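Local coordinates for protein putative oxidoreductase with NAD(P)-binding Rossmann-fold domain (Clostridium difficile, PDB 3UUW) that probably acts as an NAD(P)-dependent oxidoreductase, pairing a Rossmann-fold nucleotide-binding domain with a C-terminal domain built around a mixed beta sheet, at residues A[223-235]-A[238-250]. Sequence-based numbering, arbitrary orientation. Where two conformers were deposited one is given.
Sequences KLEQVEILSKGKI and VKNLNVLEIEEGG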
loop_
_atom_site.group_PDB
_atom_site.type_symbol
_atom_site.label_atom_id
_atom_site.label_comp_id
_atom_site.label_asym_id
_atom_site.label_seq_id
_atom_site.Cartn_x
_atom_site.Cartn_y
_atom_site.Cartn_z
ATOM N N LYS A 223 10.131 -13.394 1.214
ATOM C CA LYS A 223 9.556 -14.189 2.276
ATOM C C LYS A 223 8.216 -13.546 2.604
ATOM O O LYS A 223 8.170 -12.393 3.050
ATOM C CB LYS A 223 10.486 -14.184 3.478
ATOM C CG LYS A 223 9.969 -14.989 4.646
ATOM C CD LYS A 223 11.007 -14.993 5.774
ATOM C CE LYS A 223 10.396 -15.440 7.093
ATOM N NZ LYS A 223 9.854 -16.822 7.003
ATOM N N LEU A 224 7.147 -14.290 2.334
ATOM C CA LEU A 224 5.762 -13.841 2.508
ATOM C C LEU A 224 4.949 -14.929 3.210
ATOM O O LEU A 224 5.239 -16.108 3.079
ATOM C CB LEU A 224 5.158 -13.582 1.106
ATOM C CG LEU A 224 3.671 -13.292 0.896
ATOM C CD1 LEU A 224 3.209 -12.093 1.735
ATOM C CD2 LEU A 224 3.396 -13.052 -0.598
ATOM N N GLU A 225 3.977 -14.529 4.013
ATOM C CA GLU A 225 2.943 -15.450 4.451
ATOM C C GLU A 225 1.666 -14.663 4.315
ATOM O O GLU A 225 1.639 -13.472 4.586
ATOM C CB GLU A 225 3.152 -15.940 5.882
ATOM C CG GLU A 225 2.063 -16.897 6.364
ATOM C CD GLU A 225 2.427 -17.639 7.630
ATOM O OE1 GLU A 225 3.637 -17.820 7.891
ATOM O OE2 GLU A 225 1.489 -18.041 8.359
ATOM N N GLN A 226 0.603 -15.319 3.854
ATOM C CA GLN A 226 -0.678 -14.658 3.773
ATOM C C GLN A 226 -1.818 -15.636 3.937
ATOM O O GLN A 226 -1.769 -16.727 3.388
ATOM C CB GLN A 226 -0.837 -13.966 2.411
ATOM C CG GLN A 226 -2.141 -13.208 2.290
ATOM C CD GLN A 226 -2.248 -12.492 0.969
ATOM O OE1 GLN A 226 -1.660 -11.441 0.777
ATOM N NE2 GLN A 226 -3.006 -13.065 0.057
ATOM N N VAL A 227 -2.805 -15.248 4.745
ATOM C CA VAL A 227 -4.102 -15.925 4.801
ATOM C C VAL A 227 -5.145 -14.928 4.255
ATOM O O VAL A 227 -5.157 -13.759 4.644
ATOM C CB VAL A 227 -4.466 -16.305 6.217
ATOM C CG1 VAL A 227 -5.957 -16.718 6.311
ATOM C CG2 VAL A 227 -3.514 -17.354 6.712
ATOM N N GLU A 228 -5.972 -15.387 3.329
ATOM C CA GLU A 228 -7.019 -14.571 2.719
ATOM C C GLU A 228 -8.300 -15.351 2.819
ATOM O O GLU A 228 -8.367 -16.518 2.358
ATOM C CB GLU A 228 -6.713 -14.314 1.256
ATOM C CG GLU A 228 -7.775 -13.550 0.494
ATOM C CD GLU A 228 -7.289 -13.248 -0.890
ATOM O OE1 GLU A 228 -7.163 -14.213 -1.676
ATOM O OE2 GLU A 228 -6.989 -12.064 -1.177
ATOM N N ILE A 229 -9.310 -14.731 3.414
ATOM C CA ILE A 229 -10.616 -15.337 3.534
ATOM C C ILE A 229 -11.629 -14.542 2.719
ATOM O O ILE A 229 -11.803 -13.337 2.954
ATOM C CB ILE A 229 -11.069 -15.385 5.002
ATOM C CG1 ILE A 229 -10.087 -16.198 5.858
ATOM C CG2 ILE A 229 -12.541 -15.937 5.131
ATOM C CD1 ILE A 229 -10.468 -16.205 7.350
ATOM N N LEU A 230 -12.267 -15.207 1.759
ATOM C CA LEU A 230 -13.344 -14.611 0.949
ATOM C C LEU A 230 -14.688 -15.030 1.557
ATOM O O LEU A 230 -15.006 -16.223 1.629
ATOM C CB LEU A 230 -13.272 -15.064 -0.514
ATOM C CG LEU A 230 -12.145 -14.552 -1.424
ATOM C CD1 LEU A 230 -10.811 -15.175 -1.070
ATOM C CD2 LEU A 230 -12.487 -14.858 -2.881
ATOM N N SER A 231 -15.480 -14.052 1.977
ATOM C CA SER A 231 -16.781 -14.342 2.589
ATOM C C SER A 231 -17.844 -13.394 2.055
ATOM O O SER A 231 -17.544 -12.467 1.319
ATOM C CB SER A 231 -16.686 -14.275 4.099
ATOM O OG SER A 231 -16.377 -12.967 4.525
ATOM N N LYS A 232 -19.095 -13.641 2.409
ATOM C CA LYS A 232 -20.167 -12.802 1.914
ATOM C C LYS A 232 -19.889 -11.333 2.229
ATOM O O LYS A 232 -19.788 -10.943 3.399
ATOM C CB LYS A 232 -21.500 -13.225 2.518
ATOM C CG LYS A 232 -22.647 -12.341 2.066
ATOM C CD LYS A 232 -23.951 -12.753 2.713
ATOM C CE LYS A 232 -24.702 -13.726 1.861
ATOM N NZ LYS A 232 -25.326 -13.013 0.713
ATOM N N GLY A 233 -19.740 -10.537 1.184
ATOM C CA GLY A 233 -19.521 -9.098 1.307
ATOM C C GLY A 233 -18.177 -8.654 1.824
ATOM O O GLY A 233 -17.992 -7.491 2.133
ATOM N N LYS A 234 -17.194 -9.541 1.860
ATOM C CA LYS A 234 -15.956 -9.210 2.527
ATOM C C LYS A 234 -14.759 -10.017 2.051
ATOM O O LYS A 234 -14.883 -11.194 1.698
ATOM C CB LYS A 234 -16.152 -9.479 4.031
ATOM C CG LYS A 234 -15.120 -8.920 4.922
ATOM C CD LYS A 234 -15.301 -9.379 6.382
ATOM C CE LYS A 234 -16.668 -9.156 6.935
ATOM N NZ LYS A 234 -16.646 -9.552 8.385
ATOM N N ILE A 235 -13.599 -9.371 2.018
ATOM C CA ILE A 235 -12.328 -10.089 1.883
ATOM C C ILE A 235 -11.529 -9.692 3.120
ATOM O O ILE A 235 -11.489 -8.508 3.485
ATOM C CB ILE A 235 -11.511 -9.723 0.655
ATOM C CG1 ILE A 235 -12.314 -9.947 -0.639
ATOM C CG2 ILE A 235 -10.249 -10.555 0.633
ATOM C CD1 ILE A 235 -11.596 -9.512 -1.921
ATOM N N VAL A 238 -4.509 -11.410 6.175
ATOM C CA VAL A 238 -3.472 -11.105 7.153
ATOM C C VAL A 238 -2.152 -11.427 6.466
ATOM O O VAL A 238 -1.969 -12.537 5.977
ATOM C CB VAL A 238 -3.611 -11.872 8.474
ATOM C CG1 VAL A 238 -2.420 -11.581 9.383
ATOM C CG2 VAL A 238 -4.871 -11.468 9.174
ATOM N N LYS A 239 -1.260 -10.443 6.404
ATOM C CA LYS A 239 0.014 -10.580 5.747
ATOM C C LYS A 239 1.134 -10.599 6.769
ATOM O O LYS A 239 1.199 -9.736 7.652
ATOM C CB LYS A 239 0.248 -9.409 4.781
ATOM C CG LYS A 239 -0.743 -9.351 3.646
ATOM C CD LYS A 239 -0.436 -8.143 2.740
ATOM C CE LYS A 239 -1.351 -8.090 1.526
ATOM N NZ LYS A 239 -1.025 -6.898 0.702
ATOM N N ASN A 240 2.010 -11.580 6.628
ATOM C CA ASN A 240 3.182 -11.753 7.509
ATOM C C ASN A 240 2.830 -11.732 9.000
ATOM O O ASN A 240 3.614 -11.245 9.847
ATOM C CB ASN A 240 4.247 -10.700 7.174
ATOM C CG ASN A 240 4.793 -10.857 5.766
ATOM O OD1 ASN A 240 4.824 -11.957 5.220
ATOM N ND2 ASN A 240 5.298 -9.776 5.211
ATOM N N LEU A 241 1.643 -12.252 9.299
ATOM C CA LEU A 241 1.089 -12.354 10.655
ATOM C C LEU A 241 0.861 -11.035 11.364
ATOM O O LEU A 241 0.454 -11.037 12.547
ATOM C CB LEU A 241 1.955 -13.276 11.544
ATOM C CG LEU A 241 2.105 -14.715 11.083
ATOM C CD1 LEU A 241 3.117 -14.832 10.010
ATOM C CD2 LEU A 241 2.493 -15.642 12.275
ATOM N N ASN A 242 1.071 -9.898 10.690
ATOM C CA ASN A 242 1.071 -8.646 11.421
ATOM C C ASN A 242 0.444 -7.419 10.781
ATOM O O ASN A 242 0.501 -6.316 11.344
ATOM C CB ASN A 242 2.481 -8.344 11.939
ATOM C CG ASN A 242 3.444 -7.966 10.839
ATOM O OD1 ASN A 242 3.058 -7.822 9.683
ATOM N ND2 ASN A 242 4.719 -7.776 11.201
ATOM N N VAL A 243 -0.160 -7.608 9.606
ATOM C CA VAL A 243 -0.945 -6.564 8.967
ATOM C C VAL A 243 -2.287 -7.169 8.569
ATOM O O VAL A 243 -2.314 -8.248 8.002
ATOM C CB VAL A 243 -0.246 -5.993 7.742
ATOM C CG1 VAL A 243 -1.186 -5.004 7.012
ATOM C CG2 VAL A 243 1.052 -5.288 8.172
ATOM N N LEU A 244 -3.375 -6.508 8.947
ATOM C CA LEU A 244 -4.715 -7.004 8.663
ATOM C C LEU A 244 -5.424 -6.068 7.671
ATOM O O LEU A 244 -5.493 -4.849 7.892
ATOM C CB LEU A 244 -5.503 -7.155 9.955
ATOM C CG LEU A 244 -6.842 -7.909 9.925
ATOM C CD1 LEU A 244 -7.171 -8.489 11.291
ATOM C CD2 LEU A 244 -7.931 -7.005 9.447
ATOM N N GLU A 245 -5.901 -6.638 6.565
ATOM C CA GLU A 245 -6.620 -5.881 5.543
ATOM C C GLU A 245 -8.041 -6.385 5.435
ATOM O O GLU A 245 -8.272 -7.596 5.470
ATOM C CB GLU A 245 -5.969 -6.040 4.173
ATOM C CG GLU A 245 -4.541 -5.572 4.093
ATOM C CD GLU A 245 -3.938 -5.715 2.708
ATOM O OE1 GLU A 245 -4.540 -6.383 1.840
ATOM O OE2 GLU A 245 -2.849 -5.154 2.493
ATOM N N ILE A 246 -8.985 -5.466 5.272
ATOM C CA ILE A 246 -10.369 -5.817 5.071
ATOM C C ILE A 246 -10.907 -5.038 3.885
ATOM O O ILE A 246 -10.795 -3.813 3.846
ATOM C CB ILE A 246 -11.243 -5.509 6.285
ATOM C CG1 ILE A 246 -10.720 -6.209 7.526
ATOM C CG2 ILE A 246 -12.706 -5.934 6.033
ATOM C CD1 ILE A 246 -11.434 -5.826 8.812
ATOM N N GLU A 247 -11.469 -5.757 2.920
ATOM C CA GLU A 247 -12.127 -5.127 1.777
ATOM C C GLU A 247 -13.610 -5.324 1.984
ATOM O O GLU A 247 -14.104 -6.450 2.048
ATOM C CB GLU A 247 -11.613 -5.661 0.444
ATOM C CG GLU A 247 -10.094 -5.619 0.373
ATOM C CD GLU A 247 -9.510 -5.282 -0.987
ATOM O OE1 GLU A 247 -10.037 -4.367 -1.662
ATOM O OE2 GLU A 247 -8.471 -5.891 -1.348
ATOM N N GLU A 248 -14.318 -4.218 2.087
ATOM C CA GLU A 248 -15.740 -4.241 2.372
ATOM C C GLU A 248 -16.326 -2.931 1.907
ATOM O O GLU A 248 -15.708 -1.896 2.063
ATOM C CB GLU A 248 -15.895 -4.408 3.873
ATOM C CG GLU A 248 -17.247 -4.629 4.402
ATOM C CD GLU A 248 -17.183 -5.026 5.901
ATOM O OE1 GLU A 248 -16.305 -4.520 6.628
ATOM O OE2 GLU A 248 -18.031 -5.820 6.338
ATOM N N GLY A 249 -17.506 -2.977 1.314
ATOM C CA GLY A 249 -18.166 -1.759 0.812
ATOM C C GLY A 249 -17.395 -0.939 -0.207
ATOM O O GLY A 249 -17.576 0.289 -0.298
ATOM N N GLY A 250 -16.536 -1.604 -0.971
ATOM C CA GLY A 250 -15.725 -0.952 -1.997
ATOM C C GLY A 250 -14.493 -0.228 -1.489
ATOM O O GLY A 250 -13.858 0.520 -2.253
HETATM O O HOH W 1 7.016 -9.993 2.755
HETATM O O HOH W 2 0.081 -13.891 7.460
HETATM O O HOH W 3 -19.312 -5.282 1.355
#
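CD1 of L241 sits over one face of the E225 carboxylate, 3.7 Å from OE1. OE2 of that group binds R126 and Y132, while the leucine methyl lies over the face. The N240 amide crosses L224 at about a right angle. Its OD1 takes the backbone N-H of E225 at 3.0 Å, nearly along the C=O axis (162°). A chi1 of -64° sets the amide carbon beside the backbone N of N240 and brings OD1 back to the neighbouring strand. ND2 reaches K223 O through a water. The N240 backbone N gives E225 O an almost straight bond of 2.8 Å, so N240 grips E225 twice. The Q226 amide presents its oxygen to the K239 chain, with OE1 3.4 Å from CE. These two side chains run side by side.

V227 and V238 form a hydrogen-bonded antiparallel pair on the opposite sheet face from Q226 and K239. Beyond the type II turn S231-K234, I235 and E247 form a second such pair, with CB atoms 4.1 Å apart. Strand 234-239 thus lies between strands 224-231 and 243-248 in an antiparallel meander of the C-terminal sheet. N242 and V243 make a classic beta bulge against K239. At the far end, a water joins G233 O to G249 N.

K239 NZ meets E245 OE2 from above the carboxylate plane at 3.1 Å. K234 NZ bonds to N138 O and stays 4.5 Å from E248 OE2. R237 binds the carboxylates of E228, E245 and E247, which probably stabilise its positive charge, and this arginine with K239 should offset much of their negative charge, linking all three strands electrostatically.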